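Local coordinates for Serine/threonine protein kinase (Mycobacterium tuberculosis, PDB 4ESQ) that probably phosphorylates serine and threonine residues of proteins as a membrane receptor kinase, the piece here being its extracellular sensor domain, at residues A22-S26 / S27-P31. Sequence-based numbering, arbitrary orientation.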
ATOM      1  N   ALA A  22     -13.746 -10.356   0.205  1.00 13.34           N
ATOM      2  CA  ALA A  22     -14.596 -10.109  -0.952  1.00 12.46           C
ATOM      3  C   ALA A  22     -13.808  -9.529  -2.119  1.00 14.57           C
ATOM      4  O   ALA A  22     -14.020  -9.910  -3.269  1.00 13.82           O
ATOM      5  CB  ALA A  22     -15.754  -9.179  -0.572  1.00 11.59           C
ATOM      6  N   VAL A  23     -12.897  -8.609  -1.832  1.00 12.39           N
ATOM      7  CA  VAL A  23     -12.105  -8.018  -2.904  1.00 13.03           C
ATOM      8  C   VAL A  23     -11.159  -9.065  -3.486  1.00 10.51           C
ATOM      9  O   VAL A  23     -11.005  -9.174  -4.711  1.00 14.67           O
ATOM     10  CB  VAL A  23     -11.310  -6.780  -2.428  1.00 12.66           C
ATOM     11  CG1 VAL A  23     -10.247  -6.384  -3.472  1.00 18.40           C
ATOM     12  CG2 VAL A  23     -12.252  -5.615  -2.143  1.00 14.49           C
ATOM     13  N   MET A  24     -10.551  -9.857  -2.613  1.00 12.15           N
ATOM     14  CA  MET A  24      -9.478 -10.758  -3.029  1.00 11.32           C
ATOM     15  C   MET A  24      -9.970 -12.086  -3.611  1.00 13.94           C
ATOM     16  O   MET A  24      -9.190 -12.830  -4.204  1.00 14.81           O
ATOM     17  CB  MET A  24      -8.506 -11.035  -1.871  1.00 11.68           C
ATOM     18  CG  MET A  24      -7.699  -9.818  -1.399  1.00 12.22           C
ATOM     19  SD  MET A  24      -6.934  -8.855  -2.729  1.00 13.31           S
ATOM     20  CE  MET A  24      -5.696 -10.009  -3.305  1.00 14.81           C
ATOM     21  N   GLY A  25     -11.254 -12.389  -3.443  1.00 12.09           N
ATOM     22  CA  GLY A  25     -11.768 -13.656  -3.926  1.00 10.59           C
ATOM     23  C   GLY A  25     -11.457 -14.800  -2.979  1.00 14.38           C
ATOM     24  O   GLY A  25     -11.202 -15.928  -3.406  1.00 16.05           O
ATOM     25  N   SER A  26     -11.484 -14.506  -1.685  1.00 14.10           N
ATOM     26  CA  SER A  26     -11.194 -15.496  -0.653  1.00 14.15           C
ATOM     27  C   SER A  26     -12.342 -15.577   0.345  1.00 14.53           C
ATOM     28  O   SER A  26     -13.233 -14.735   0.343  1.00 14.79           O
ATOM     29  CB  SER A  26      -9.899 -15.111   0.078  1.00 13.70           C
ATOM     30  OG  SER A  26      -9.547 -16.065   1.063  1.00 16.62           O
ATOM     31  N   SER A  27     -12.313 -16.594   1.203  1.00 15.98           N
ATOM     32  CA  SER A  27     -13.256 -16.706   2.309  1.00 15.46           C
ATOM     33  C   SER A  27     -12.520 -17.002   3.610  1.00 17.80           C
ATOM     34  O   SER A  27     -13.150 -17.319   4.619  1.00 20.36           O
ATOM     35  CB  SER A  27     -14.261 -17.844   2.055  1.00 23.69           C
ATOM     36  OG  SER A  27     -15.173 -17.521   1.018  1.00 30.49           O
ATOM     37  N   SER A  28     -11.192 -16.918   3.592  1.00 14.57           N
ATOM     38  CA  SER A  28     -10.415 -17.365   4.745  1.00 16.95           C
ATOM     39  C   SER A  28      -9.221 -16.483   5.119  1.00 16.65           C
ATOM     40  O   SER A  28      -8.404 -16.879   5.944  1.00 16.22           O
ATOM     41  CB  SER A  28      -9.942 -18.804   4.524  1.00 18.92           C
ATOM     42  OG  SER A  28      -9.189 -18.907   3.329  1.00 20.49           O
ATOM     43  N   MET A  29      -9.120 -15.293   4.536  1.00 15.35           N
ATOM     44  CA  MET A  29      -8.010 -14.413   4.898  1.00 15.32           C
ATOM     45  C   MET A  29      -8.219 -13.908   6.318  1.00 14.52           C
ATOM     46  O   MET A  29      -9.342 -13.607   6.716  1.00 14.59           O
ATOM     47  CB  MET A  29      -7.876 -13.246   3.916  1.00 13.45           C
ATOM     48  CG  MET A  29      -7.478 -13.662   2.518  1.00 13.29           C
ATOM     49  SD  MET A  29      -7.491 -12.308   1.323  1.00 13.21           S
ATOM     50  CE  MET A  29      -5.972 -11.466   1.785  1.00 14.35           C
ATOM     51  N   GLN A  30      -7.135 -13.841   7.082  1.00 15.17           N
ATOM     52  CA  GLN A  30      -7.207 -13.349   8.450  1.00 19.51           C
ATOM     53  C   GLN A  30      -6.176 -12.256   8.670  1.00 17.21           C
ATOM     54  O   GLN A  30      -5.040 -12.372   8.205  1.00 15.32           O
ATOM     55  CB  GLN A  30      -6.963 -14.486   9.442  1.00 23.74           C
ATOM     56  CG  GLN A  30      -8.177 -15.374   9.674  1.00 32.05           C
ATOM     57  CD  GLN A  30      -9.121 -14.800  10.715  1.00 39.22           C
ATOM     58  OE1 GLN A  30      -8.994 -15.087  11.907  1.00 55.03           O
ATOM     59  NE2 GLN A  30     -10.073 -13.986  10.272  1.00 37.45           N
ATOM     60  N   PRO A  31      -6.570 -11.191   9.384  1.00 15.85           N
ATOM     61  CA  PRO A  31      -5.661 -10.096   9.715  1.00 13.03           C
ATOM     62  C   PRO A  31      -4.712 -10.475  10.840  1.00 17.86           C
ATOM     63  O   PRO A  31      -5.053 -11.315  11.680  1.00 15.91           O
ATOM     64  CB  PRO A  31      -6.609  -8.991  10.195  1.00 18.03           C
ATOM     65  CG  PRO A  31      -7.799  -9.722  10.730  1.00 18.68           C
ATOM     66  CD  PRO A  31      -7.941 -10.951   9.875  1.00 15.18           C
TER
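Ser-26 reaches forward along its own chain and takes the backbone N-H of Ser-28 on its hydroxyl oxygen, in a nearly straight bond of 3.1 Å from Ser-28 N to Ser-26 OG (170° at the hydrogen). A chi1 of -178° sets OG trans to the amide nitrogen and beside the carbonyl carbon, on the side of the chain that leads to Ser-28 N. This is the pattern of an ST turn, in which a serine or threonine oxygen receives the N-H two positions on. The same oxygen is hydrogen-bonded to Glu-77 OE2, so one hydroxyl ties the turn to a carboxylate from elsewhere in the chain.

Such a turn here carries the chain of the PknH-like extracellular domain from the end of helix 17-24 into edge strand 30-31; Gly-25, with its positive phi (80°), is the first residue to leave the helical conformation. Met-29 folds back against the helix end. Met-29 CG lies 3.5 Å from Ser-26 OG, and the Met-29 chain, extended at chi2, bends only at its last torsion, so that Met-29 SD lies 3.6 Å from Met-24 CB, with Met-24 CG slightly farther from it. The two methionines cross at about a right angle. Met-24 meets its partner with CB and CG, while its own sulfur end leads away from Met-29. Both methionines are buried and also touch Val-86 of strand 84-92; Asn-21 OD1, three residues before Met-24 in the helix, accepts the N-H of Met-29.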